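DNA mismatch repair protein MUTS (Thermus aquaticus, PDB 1EWQ) takes part in DNA mismatch repair, binds heteroduplex DNA and hydrolyses ATP weakly, and possibly performs the mismatch-recognition step. Local coordinates at residues P14-Q19 against E105-R110; V94-E99 against E111-L116; Y623-A628 against E644-I649; V659-V664 against T691-H696. All coordinates share one frame; numbering follows the deposited sequence.

Interaction 1 of 4, residues P14-Q19 against E105-R110; sequences PPLLQQ and EGLVRR. With nucleotides of chain B.
L16 and Q19, in the first turn of helix 15-26, face an irregular segment running from L107 to R110, with L16 CA 7.2 Å from L107 CA and Q19 CA 7.5 Å from R110 CA. Q19 spans the gap: CG is anti to the backbone N (chi1 179°), and NE2, with V108 O close to its amide plane, donates a short, nearly straight hydrogen bond of 2.6 Å to that oxygen. Its other branch, OE1, lies 3.2 Å from R110 CD, where the two side chains cross at about a right angle. L107 CD2 closes the apolar side, 3.7 Å from Q19 CB. The nucleic acid lies against both segments: V108 N donates to OP1 of DC14 of chain B at 2.8 Å, and L16 N to OP1 of DT15 of chain B, at a length (2.5 Å) too short to be taken literally. An alanine in place of R110 removes the chain beyond CB, and would probably leave Q19 OE1 without its methylene neighbours and the DC14 phosphate of chain B without a nearby positive charge. Since backbone N-H groups hold the phosphates, one of them at a helix N-terminus whose dipole would be expected to attract anions, this grip should depend little on base sequence.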
# COMPACT_ATOMS: atom_id res chain seq x y z
N PRO C 14 -27.60 -17.85 23.54
CA PRO C 14 -28.63 -16.87 23.88
C PRO C 14 -29.48 -16.56 22.64
O PRO C 14 -29.00 -16.68 21.52
CB PRO C 14 -27.82 -15.66 24.33
CG PRO C 14 -26.61 -16.30 24.96
CD PRO C 14 -26.27 -17.39 23.98
N PRO C 15 -30.75 -16.18 22.83
CA PRO C 15 -31.65 -15.86 21.71
C PRO C 15 -31.04 -14.94 20.66
O PRO C 15 -31.10 -15.24 19.46
CB PRO C 15 -32.85 -15.24 22.41
CG PRO C 15 -32.92 -16.02 23.67
CD PRO C 15 -31.47 -16.05 24.12
N LEU C 16 -30.46 -13.82 21.10
CA LEU C 16 -29.84 -12.85 20.19
C LEU C 16 -28.78 -13.52 19.32
O LEU C 16 -28.78 -13.37 18.10
CB LEU C 16 -29.19 -11.71 20.98
CG LEU C 16 -28.53 -10.60 20.13
CD1 LEU C 16 -29.59 -9.89 19.31
CD2 LEU C 16 -27.80 -9.61 21.03
N LEU C 17 -27.89 -14.27 19.96
CA LEU C 17 -26.83 -14.96 19.24
C LEU C 17 -27.39 -15.96 18.24
O LEU C 17 -26.73 -16.34 17.28
CB LEU C 17 -25.88 -15.64 20.22
CG LEU C 17 -25.03 -14.66 21.04
CD1 LEU C 17 -24.15 -15.41 22.03
CD2 LEU C 17 -24.18 -13.82 20.08
N GLN C 18 -28.63 -16.39 18.46
CA GLN C 18 -29.28 -17.32 17.55
C GLN C 18 -29.71 -16.54 16.33
O GLN C 18 -29.36 -16.88 15.21
CB GLN C 18 -30.50 -17.97 18.21
CG GLN C 18 -30.22 -19.34 18.80
CD GLN C 18 -29.81 -20.35 17.74
OE1 GLN C 18 -30.53 -20.56 16.76
NE2 GLN C 18 -28.65 -20.97 17.93
N GLN C 19 -30.49 -15.49 16.57
CA GLN C 19 -30.97 -14.62 15.51
C GLN C 19 -29.78 -14.22 14.66
O GLN C 19 -29.88 -14.12 13.43
CB GLN C 19 -31.63 -13.39 16.14
CG GLN C 19 -32.18 -12.38 15.15
CD GLN C 19 -32.83 -11.19 15.83
OE1 GLN C 19 -32.20 -10.51 16.64
NE2 GLN C 19 -34.10 -10.95 15.52
N GLU C 105 -42.33 -8.56 19.64
CA GLU C 105 -42.68 -9.76 20.40
C GLU C 105 -41.40 -10.36 20.96
O GLU C 105 -40.99 -11.46 20.59
CB GLU C 105 -43.38 -10.78 19.49
CG GLU C 105 -44.85 -10.48 19.27
CD GLU C 105 -45.46 -11.32 18.15
OE1 GLU C 105 -45.20 -11.01 16.97
OE2 GLU C 105 -46.18 -12.29 18.47
N GLY C 106 -40.78 -9.61 21.86
CA GLY C 106 -39.55 -10.06 22.47
C GLY C 106 -38.35 -9.56 21.69
O GLY C 106 -38.01 -8.37 21.75
N LEU C 107 -37.71 -10.46 20.96
CA LEU C 107 -36.53 -10.14 20.17
C LEU C 107 -36.88 -9.26 18.97
O LEU C 107 -37.80 -9.56 18.22
CB LEU C 107 -35.88 -11.45 19.71
CG LEU C 107 -34.40 -11.42 19.31
CD1 LEU C 107 -33.57 -10.81 20.44
CD2 LEU C 107 -33.93 -12.84 19.01
N VAL C 108 -36.16 -8.16 18.81
CA VAL C 108 -36.41 -7.24 17.70
C VAL C 108 -36.19 -7.94 16.35
O VAL C 108 -35.30 -8.77 16.21
CB VAL C 108 -35.49 -6.00 17.77
CG1 VAL C 108 -35.74 -5.10 16.56
CG2 VAL C 108 -35.75 -5.23 19.06
N ARG C 109 -37.03 -7.60 15.37
CA ARG C 109 -36.93 -8.19 14.04
C ARG C 109 -35.63 -7.73 13.36
O ARG C 109 -35.40 -6.53 13.19
CB ARG C 109 -38.11 -7.76 13.16
CG ARG C 109 -39.50 -8.20 13.64
CD ARG C 109 -40.59 -7.66 12.71
NE ARG C 109 -41.94 -7.87 13.22
CZ ARG C 109 -43.04 -7.33 12.69
NH1 ARG C 109 -42.94 -6.54 11.63
NH2 ARG C 109 -44.24 -7.57 13.22
N ARG C 110 -34.79 -8.69 12.98
CA ARG C 110 -33.54 -8.38 12.30
C ARG C 110 -33.36 -9.22 11.05
O ARG C 110 -33.51 -10.45 11.08
CB ARG C 110 -32.36 -8.56 13.25
CG ARG C 110 -32.42 -7.58 14.39
CD ARG C 110 -31.31 -7.75 15.41
NE ARG C 110 -31.66 -6.99 16.61
CZ ARG C 110 -30.91 -6.91 17.70
NH1 ARG C 110 -29.76 -7.56 17.77
NH2 ARG C 110 -31.33 -6.19 18.73
P DT B 15 -30.81 -12.58 24.54
OP1 DT B 15 -30.13 -13.45 23.55
OP2 DT B 15 -32.28 -12.64 24.71
O5' DT B 15 -30.12 -12.88 25.94
C5' DT B 15 -30.03 -11.85 26.92
C4' DT B 15 -29.32 -12.36 28.15
O4' DT B 15 -29.43 -11.34 29.16
C3' DT B 15 -29.98 -13.60 28.76
O3' DT B 15 -28.98 -14.35 29.46
C2' DT B 15 -31.02 -13.01 29.69
C1' DT B 15 -30.41 -11.68 30.13
N1 DT B 15 -31.36 -10.56 30.19
C2 DT B 15 -31.17 -9.60 31.15
O2 DT B 15 -30.25 -9.65 31.97
N3 DT B 15 -32.08 -8.57 31.13
C4 DT B 15 -33.14 -8.41 30.26
O4 DT B 15 -33.88 -7.43 30.35
C5 DT B 15 -33.29 -9.46 29.27
C7 DT B 15 -34.40 -9.38 28.28
C6 DT B 15 -32.41 -10.48 29.29
P DC B 14 -33.79 -6.95 21.83
OP1 DC B 14 -33.99 -7.77 20.61
OP2 DC B 14 -34.98 -6.48 22.59
O5' DC B 14 -32.82 -7.78 22.79
C5' DC B 14 -31.52 -8.14 22.33
C4' DC B 14 -30.73 -8.82 23.43
O4' DC B 14 -30.53 -7.90 24.54
C3' DC B 14 -31.39 -10.06 24.02
O3' DC B 14 -30.38 -11.05 24.26
C2' DC B 14 -31.98 -9.56 25.33
C1' DC B 14 -30.96 -8.52 25.75
N1 DC B 14 -31.44 -7.46 26.66
C2 DC B 14 -30.81 -7.29 27.91
O2 DC B 14 -29.89 -8.06 28.23
N3 DC B 14 -31.22 -6.30 28.74
C4 DC B 14 -32.22 -5.50 28.37
N4 DC B 14 -32.58 -4.52 29.20
C5 DC B 14 -32.90 -5.66 27.12
C6 DC B 14 -32.48 -6.64 26.30

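Interaction 2 of 4, residues V94-E99 against E111-L116; sequences VADQVE and EVTQLL
V94 and D96 pair with strand 110-116 through four backbone hydrogen bonds. V94 N donates to Q114 O at 2.9 Å, and V94 O accepts from T113 N at 2.7 Å. Beyond these, D96 N reaches E111 O at 3.0 Å and E111 N reaches D96 O at a longer 3.3 Å, making D96 and E111 an antiparallel hydrogen-bonded pair. V94 is paired with Q114, but A95 with V112, so T113 is the extra residue of a beta bulge. Here V94 O also receives a CA-H contact from V112 CA at 3.1 Å, and the short strand segments run at 125° to each other.

The side chains add smaller contacts. D96 crosses T113 at about a right angle, bringing OD2 to 3.6 Å from T113 CB, while OD1 is hydrogen-bonded to Y40. Further along, the extended chain of E111 passes across V98 and sets OE1 3.2 Å from V98 CG2, a meeting of carboxylate and methyl at the exposed end. V94 CB rests beside Q114 CG, and its CG2 approaches L116 CG. On the sheet face of A95, CB lies 4.4 Å from V112 CG2.

Strand 92-97 is an inner strand of the mixed sheet of MutS domain I: its A95 backbone bonds to L33 and Q35 of the parallel strand 31-36, whereas 110-116 is the outermost strand within the chain. F78 of helix 78-87 packs on V94 and L116, while A95 lies on F34 and V112 on Y27.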
# COMPACT_ATOMS: atom_id res chain seq x y z
N VAL C 94 -25.40 -6.42 5.61
CA VAL C 94 -25.92 -5.54 6.65
C VAL C 94 -27.26 -6.01 7.19
O VAL C 94 -28.26 -6.04 6.47
CB VAL C 94 -26.08 -4.10 6.11
CG1 VAL C 94 -26.77 -3.21 7.14
CG2 VAL C 94 -24.71 -3.53 5.76
N ALA C 95 -27.26 -6.39 8.46
CA ALA C 95 -28.48 -6.84 9.11
C ALA C 95 -28.92 -5.75 10.07
O ALA C 95 -28.22 -5.43 11.03
CB ALA C 95 -28.21 -8.12 9.86
N ASP C 96 -30.07 -5.15 9.80
CA ASP C 96 -30.59 -4.09 10.65
C ASP C 96 -31.83 -4.53 11.42
O ASP C 96 -32.36 -5.62 11.21
CB ASP C 96 -30.97 -2.85 9.83
CG ASP C 96 -29.78 -2.23 9.12
OD1 ASP C 96 -28.72 -2.08 9.76
OD2 ASP C 96 -29.91 -1.89 7.93
N GLN C 97 -32.28 -3.66 12.31
CA GLN C 97 -33.49 -3.91 13.09
C GLN C 97 -34.61 -3.34 12.23
O GLN C 97 -34.71 -2.14 12.02
CB GLN C 97 -33.40 -3.20 14.44
CG GLN C 97 -32.33 -3.80 15.35
CD GLN C 97 -32.18 -3.09 16.67
OE1 GLN C 97 -31.51 -3.58 17.58
NE2 GLN C 97 -32.79 -1.92 16.79
N VAL C 98 -35.44 -4.24 11.71
CA VAL C 98 -36.55 -3.89 10.83
C VAL C 98 -37.82 -3.50 11.58
O VAL C 98 -38.76 -2.95 11.01
CB VAL C 98 -36.87 -5.08 9.90
CG1 VAL C 98 -38.01 -4.74 8.97
CG2 VAL C 98 -35.62 -5.45 9.12
N GLU C 99 -37.83 -3.77 12.88
CA GLU C 99 -38.99 -3.48 13.71
C GLU C 99 -38.65 -2.55 14.87
O GLU C 99 -37.76 -2.85 15.66
CB GLU C 99 -39.53 -4.80 14.24
CG GLU C 99 -40.66 -4.70 15.22
CD GLU C 99 -41.13 -6.06 15.66
OE1 GLU C 99 -40.28 -6.85 16.14
OE2 GLU C 99 -42.34 -6.35 15.53
N GLU C 111 -33.05 -8.54 9.96
CA GLU C 111 -32.85 -9.19 8.67
C GLU C 111 -31.77 -8.42 7.92
O GLU C 111 -31.43 -7.29 8.27
CB GLU C 111 -34.14 -9.15 7.85
CG GLU C 111 -35.40 -9.46 8.65
CD GLU C 111 -36.67 -9.12 7.88
OE1 GLU C 111 -36.83 -7.95 7.48
OE2 GLU C 111 -37.51 -10.03 7.68
N VAL C 112 -31.23 -9.05 6.88
CA VAL C 112 -30.22 -8.42 6.07
C VAL C 112 -30.93 -7.46 5.12
O VAL C 112 -31.73 -7.87 4.29
CB VAL C 112 -29.43 -9.47 5.26
CG1 VAL C 112 -28.39 -8.78 4.38
CG2 VAL C 112 -28.75 -10.44 6.21
N THR C 113 -30.64 -6.17 5.25
CA THR C 113 -31.26 -5.14 4.42
C THR C 113 -30.55 -4.90 3.10
O THR C 113 -31.17 -4.50 2.12
CB THR C 113 -31.36 -3.80 5.21
OG1 THR C 113 -32.51 -3.85 6.06
CG2 THR C 113 -31.47 -2.59 4.27
N GLN C 114 -29.25 -5.16 3.06
CA GLN C 114 -28.49 -4.94 1.85
C GLN C 114 -27.09 -5.51 1.96
O GLN C 114 -26.57 -5.71 3.06
CB GLN C 114 -28.38 -3.45 1.56
CG GLN C 114 -27.94 -2.64 2.76
CD GLN C 114 -27.50 -1.25 2.39
OE1 GLN C 114 -27.29 -0.40 3.26
NE2 GLN C 114 -27.35 -1.00 1.09
N LEU C 115 -26.50 -5.77 0.81
CA LEU C 115 -25.15 -6.29 0.74
C LEU C 115 -24.29 -5.18 0.17
O LEU C 115 -24.75 -4.41 -0.69
CB LEU C 115 -25.11 -7.52 -0.17
CG LEU C 115 -26.07 -8.66 0.21
CD1 LEU C 115 -25.91 -9.81 -0.78
CD2 LEU C 115 -25.77 -9.14 1.62
N LEU C 116 -23.05 -5.07 0.64
CA LEU C 116 -22.14 -4.06 0.12
C LEU C 116 -20.96 -4.76 -0.51
O LEU C 116 -20.14 -5.36 0.17
CB LEU C 116 -21.65 -3.13 1.23
CG LEU C 116 -22.70 -2.29 1.97
CD1 LEU C 116 -22.00 -1.32 2.91
CD2 LEU C 116 -23.54 -1.52 0.98

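Interaction 3 of 4, residues Y623-A628 against E644-I649; sequences YTRIGA and EEVALI
R625 reaches E645 by a salt bridge whose geometry follows from a folded arginine. Its chain bends at chi2 (-56°) and again at chi3 (78°), and NE donates to E645 OE1 at 3.0 Å in a nearly straight bond. OE1 lies close to the guanidinium plane, yet NE meets it from above the carboxylate, and the two flat groups are turned 72° apart. At another part of the guanidinium edge, G627 O lies a doubtfully short 2.5 Å from R625 NH2 and takes a weak bond from NH1; together with E645 this would limit rotation of the group. The aliphatic part is used as well: R625 CG rests 4.0 Å from V646 CG2. I649 has CG1 beside its backbone N and sends CD1 to 3.7 Å from R625 CB, while its CG2 branch touches Y623 CB at 4.0 Å; the tyrosine ring leads away.

The contact packs helix 638-652 almost antiparallel to strand 621-625, the outermost strand of the sheet within this chain, which pairs with the parallel strand 657-662. The helix links these two strands in a beta-alpha-beta crossover of the ATPase domain, and its V646 and A647 also meet L747 and G746 of the second subunit.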
# COMPACT_ATOMS: atom_id res chain seq x y z
N TYR C 623 -2.99 -0.06 -32.57
CA TYR C 623 -2.30 -1.23 -32.05
C TYR C 623 -0.83 -0.96 -31.77
O TYR C 623 -0.07 -0.63 -32.68
CB TYR C 623 -2.42 -2.40 -33.04
CG TYR C 623 -3.86 -2.70 -33.42
CD1 TYR C 623 -4.37 -2.30 -34.65
CD2 TYR C 623 -4.71 -3.35 -32.53
CE1 TYR C 623 -5.72 -2.54 -35.00
CE2 TYR C 623 -6.05 -3.60 -32.86
CZ TYR C 623 -6.54 -3.19 -34.09
OH TYR C 623 -7.87 -3.43 -34.39
N THR C 624 -0.44 -1.11 -30.51
CA THR C 624 0.93 -0.85 -30.10
C THR C 624 1.70 -2.10 -29.67
O THR C 624 1.12 -3.10 -29.24
CB THR C 624 0.97 0.15 -28.92
OG1 THR C 624 0.35 -0.44 -27.77
CG2 THR C 624 0.24 1.44 -29.28
N ARG C 625 3.02 -2.00 -29.80
CA ARG C 625 3.97 -3.02 -29.40
C ARG C 625 5.15 -2.14 -28.96
O ARG C 625 6.15 -2.01 -29.66
CB ARG C 625 4.36 -3.91 -30.60
CG ARG C 625 5.00 -5.26 -30.24
CD ARG C 625 6.24 -5.14 -29.36
NE ARG C 625 5.89 -4.90 -27.95
CZ ARG C 625 6.72 -4.35 -27.06
NH1 ARG C 625 7.94 -3.97 -27.41
NH2 ARG C 625 6.32 -4.19 -25.80
N ILE C 626 4.99 -1.51 -27.79
CA ILE C 626 5.99 -0.58 -27.24
C ILE C 626 6.45 -0.91 -25.83
O ILE C 626 5.64 -1.29 -24.98
CB ILE C 626 5.42 0.87 -27.20
CG1 ILE C 626 4.99 1.31 -28.60
CG2 ILE C 626 6.47 1.83 -26.68
CD1 ILE C 626 4.12 2.57 -28.60
N GLY C 627 7.74 -0.72 -25.58
CA GLY C 627 8.31 -0.98 -24.26
C GLY C 627 8.19 -2.41 -23.77
O GLY C 627 8.31 -3.35 -24.55
N ALA C 628 7.98 -2.57 -22.47
CA ALA C 628 7.81 -3.89 -21.85
C ALA C 628 8.91 -4.88 -22.20
O ALA C 628 10.08 -4.45 -22.33
CB ALA C 628 6.44 -4.46 -22.24
N GLU C 644 4.43 -12.64 -29.62
CA GLU C 644 3.02 -12.93 -29.39
C GLU C 644 2.21 -11.66 -29.65
O GLU C 644 1.18 -11.70 -30.32
CB GLU C 644 2.78 -13.39 -27.94
CG GLU C 644 3.16 -14.83 -27.67
CD GLU C 644 2.86 -15.27 -26.25
OE1 GLU C 644 2.93 -16.48 -25.97
OE2 GLU C 644 2.57 -14.41 -25.39
N GLU C 645 2.68 -10.54 -29.12
CA GLU C 645 1.98 -9.28 -29.32
C GLU C 645 1.91 -8.93 -30.81
O GLU C 645 0.87 -8.49 -31.30
CB GLU C 645 2.68 -8.16 -28.55
CG GLU C 645 2.55 -8.28 -27.04
CD GLU C 645 3.41 -7.25 -26.30
OE1 GLU C 645 3.40 -6.05 -26.69
OE2 GLU C 645 4.08 -7.64 -25.31
N VAL C 646 3.01 -9.12 -31.53
CA VAL C 646 3.05 -8.85 -32.96
C VAL C 646 2.00 -9.68 -33.69
O VAL C 646 1.30 -9.17 -34.56
CB VAL C 646 4.45 -9.15 -33.56
CG1 VAL C 646 4.41 -9.08 -35.08
CG2 VAL C 646 5.46 -8.14 -33.03
N ALA C 647 1.88 -10.95 -33.31
CA ALA C 647 0.90 -11.84 -33.92
C ALA C 647 -0.50 -11.27 -33.75
O ALA C 647 -1.24 -11.16 -34.72
CB ALA C 647 0.97 -13.22 -33.30
N LEU C 648 -0.88 -10.91 -32.53
CA LEU C 648 -2.20 -10.34 -32.31
C LEU C 648 -2.39 -9.14 -33.22
O LEU C 648 -3.45 -8.97 -33.84
CB LEU C 648 -2.39 -9.91 -30.85
CG LEU C 648 -2.76 -10.99 -29.83
CD1 LEU C 648 -3.01 -10.33 -28.48
CD2 LEU C 648 -4.02 -11.75 -30.28
N ILE C 649 -1.36 -8.31 -33.32
CA ILE C 649 -1.44 -7.12 -34.16
C ILE C 649 -1.66 -7.47 -35.63
O ILE C 649 -2.51 -6.87 -36.29
CB ILE C 649 -0.17 -6.26 -34.02
CG1 ILE C 649 -0.08 -5.71 -32.60
CG2 ILE C 649 -0.20 -5.12 -35.03
CD1 ILE C 649 1.18 -4.93 -32.29

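Interaction 4 of 4, residues V659-V664 against T691-H696; sequences VLLDEV and TLFATH. With SO4 (sulfate ion), chain F.
L661 and F693 form the close-packed middle of two parallel, almost exactly aligned strands. The L661 CB methylene sits over one face of the F693 ring, 4.2 Å from its centre and offset toward the rim. V664 closes on the same ring, its CB 3.8 Å from CZ and its carbonyl oxygen at the ring edge, in plane. On the opposite sheet face L660 and L692 lie side by side, with CD2 3.7 Å from CD1. Four backbone hydrogen bonds join the strands, the last from E663 N to A694 O at 2.6 Å.

Past the strand ends the contact opens. A water bridges V664 O and T695 OG1, which is also hydrogen-bonded to Y697 N. E663 turns its carboxylate obliquely to the H696 ring, OE2 being 2.7 Å from NE2, while E663 OE1 is paired with R666. H696 ND1 donates to O3 of a sulfate at 3.0 Å, an ion also held by T668 and S669 of the second subunit. An alanine at H696 would probably leave that sulfate one donor short and E663 OE2 without its ring neighbour.

The hydrophobic strand ending in D662 and E663 matches a Walker B motif, D662 touching S590 of the predicted ATP site. H696, beside N585, is placed like the switch histidine of ABC-type ATPases, and helix 670-687 connects the two strands in a beta-alpha-beta unit, packing on the L661 face.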
# COMPACT_ATOMS: atom_id res chain seq x y z
N VAL C 659 -0.67 1.31 -36.54
CA VAL C 659 0.18 0.34 -35.86
C VAL C 659 1.47 1.03 -35.40
O VAL C 659 2.11 1.72 -36.19
CB VAL C 659 0.53 -0.83 -36.80
CG1 VAL C 659 1.45 -1.80 -36.10
CG2 VAL C 659 -0.77 -1.54 -37.28
N LEU C 660 1.84 0.83 -34.14
CA LEU C 660 3.05 1.43 -33.59
C LEU C 660 4.02 0.36 -33.10
O LEU C 660 3.77 -0.28 -32.09
CB LEU C 660 2.70 2.36 -32.41
CG LEU C 660 1.71 3.52 -32.64
CD1 LEU C 660 1.62 4.36 -31.34
CD2 LEU C 660 2.17 4.40 -33.78
N LEU C 661 5.12 0.16 -33.83
CA LEU C 661 6.09 -0.85 -33.45
C LEU C 661 7.37 -0.20 -32.94
O LEU C 661 7.92 0.71 -33.56
CB LEU C 661 6.40 -1.78 -34.62
CG LEU C 661 5.22 -2.48 -35.29
CD1 LEU C 661 5.75 -3.47 -36.33
CD2 LEU C 661 4.35 -3.20 -34.25
N ASP C 662 7.84 -0.71 -31.81
CA ASP C 662 9.02 -0.20 -31.13
C ASP C 662 10.09 -1.29 -31.04
O ASP C 662 10.04 -2.14 -30.16
CB ASP C 662 8.59 0.28 -29.74
CG ASP C 662 9.74 0.82 -28.90
OD1 ASP C 662 9.93 0.33 -27.76
OD2 ASP C 662 10.43 1.75 -29.37
N GLU C 663 11.03 -1.26 -31.99
CA GLU C 663 12.14 -2.21 -32.03
C GLU C 663 11.76 -3.69 -32.11
O GLU C 663 12.36 -4.55 -31.44
CB GLU C 663 13.07 -1.95 -30.83
CG GLU C 663 13.41 -0.46 -30.63
CD GLU C 663 14.47 -0.21 -29.57
OE1 GLU C 663 14.43 -0.86 -28.51
OE2 GLU C 663 15.35 0.66 -29.79
N VAL C 664 10.76 -4.00 -32.93
CA VAL C 664 10.35 -5.39 -33.11
C VAL C 664 11.50 -6.12 -33.81
O VAL C 664 12.02 -5.66 -34.83
CB VAL C 664 9.05 -5.45 -33.97
CG1 VAL C 664 8.83 -6.85 -34.54
CG2 VAL C 664 7.86 -5.07 -33.10
N THR C 691 1.71 2.43 -40.45
CA THR C 691 2.66 1.90 -39.49
C THR C 691 3.88 2.78 -39.20
O THR C 691 4.55 3.26 -40.11
CB THR C 691 3.17 0.51 -39.98
OG1 THR C 691 2.07 -0.38 -40.18
CG2 THR C 691 4.10 -0.09 -38.97
N LEU C 692 4.13 3.01 -37.91
CA LEU C 692 5.31 3.76 -37.47
C LEU C 692 6.15 2.66 -36.81
O LEU C 692 5.72 2.03 -35.84
CB LEU C 692 4.96 4.84 -36.45
CG LEU C 692 4.24 6.11 -36.91
CD1 LEU C 692 4.02 7.02 -35.71
CD2 LEU C 692 5.06 6.83 -37.97
N PHE C 693 7.34 2.44 -37.34
CA PHE C 693 8.21 1.39 -36.83
C PHE C 693 9.56 1.95 -36.43
O PHE C 693 10.41 2.20 -37.29
CB PHE C 693 8.38 0.32 -37.92
CG PHE C 693 9.11 -0.92 -37.49
CD1 PHE C 693 9.07 -2.07 -38.29
CD2 PHE C 693 9.84 -0.96 -36.30
CE1 PHE C 693 9.73 -3.23 -37.92
CE2 PHE C 693 10.52 -2.13 -35.91
CZ PHE C 693 10.46 -3.26 -36.73
N ALA C 694 9.75 2.17 -35.12
CA ALA C 694 11.01 2.67 -34.58
C ALA C 694 11.94 1.48 -34.48
O ALA C 694 11.59 0.45 -33.88
CB ALA C 694 10.78 3.27 -33.20
N THR C 695 13.14 1.60 -35.06
CA THR C 695 14.09 0.49 -35.04
C THR C 695 15.52 0.99 -35.19
O THR C 695 15.75 2.15 -35.50
CB THR C 695 13.79 -0.51 -36.19
OG1 THR C 695 14.70 -1.61 -36.14
CG2 THR C 695 13.91 0.18 -37.54
N HIS C 696 16.48 0.09 -34.96
CA HIS C 696 17.90 0.42 -35.12
C HIS C 696 18.42 -0.25 -36.37
O HIS C 696 19.51 0.05 -36.84
CB HIS C 696 18.72 -0.08 -33.93
CG HIS C 696 18.43 0.64 -32.65
ND1 HIS C 696 18.61 2.00 -32.52
CD2 HIS C 696 17.92 0.20 -31.47
CE1 HIS C 696 18.23 2.37 -31.31
NE2 HIS C 696 17.81 1.30 -30.66
S SO4 F . 21.99 3.49 -33.23
O1 SO4 F . 23.16 2.75 -33.74
O2 SO4 F . 22.26 4.94 -33.25
O3 SO4 F . 20.84 3.19 -34.10
O4 SO4 F . 21.70 3.06 -31.85
O HOH W 1 13.88 -3.63 -34.51

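How the interactions relate
The four contacts fall into two distant pairs, on opposite sides of the chain's centre. Interactions 1 and 2 share domain I and are only partly buried; their segments alternate along the chain, and the salt bridge of R109 with E99 and the bond of R109 O to V98 N join them. Interaction 1 is polar and faces DNA, whereas interaction 2 is mainly backbone pairing. Interactions 3 and 4 are buried in the ATPase domain, their centres about 10 Å apart, and meet where strand 621-625 pairs with 657-662. Interaction 3 sets a salt bridge amid aliphatic packing; interaction 4 is a hydrophobic sheet core that turns polar toward the predicted nucleotide site.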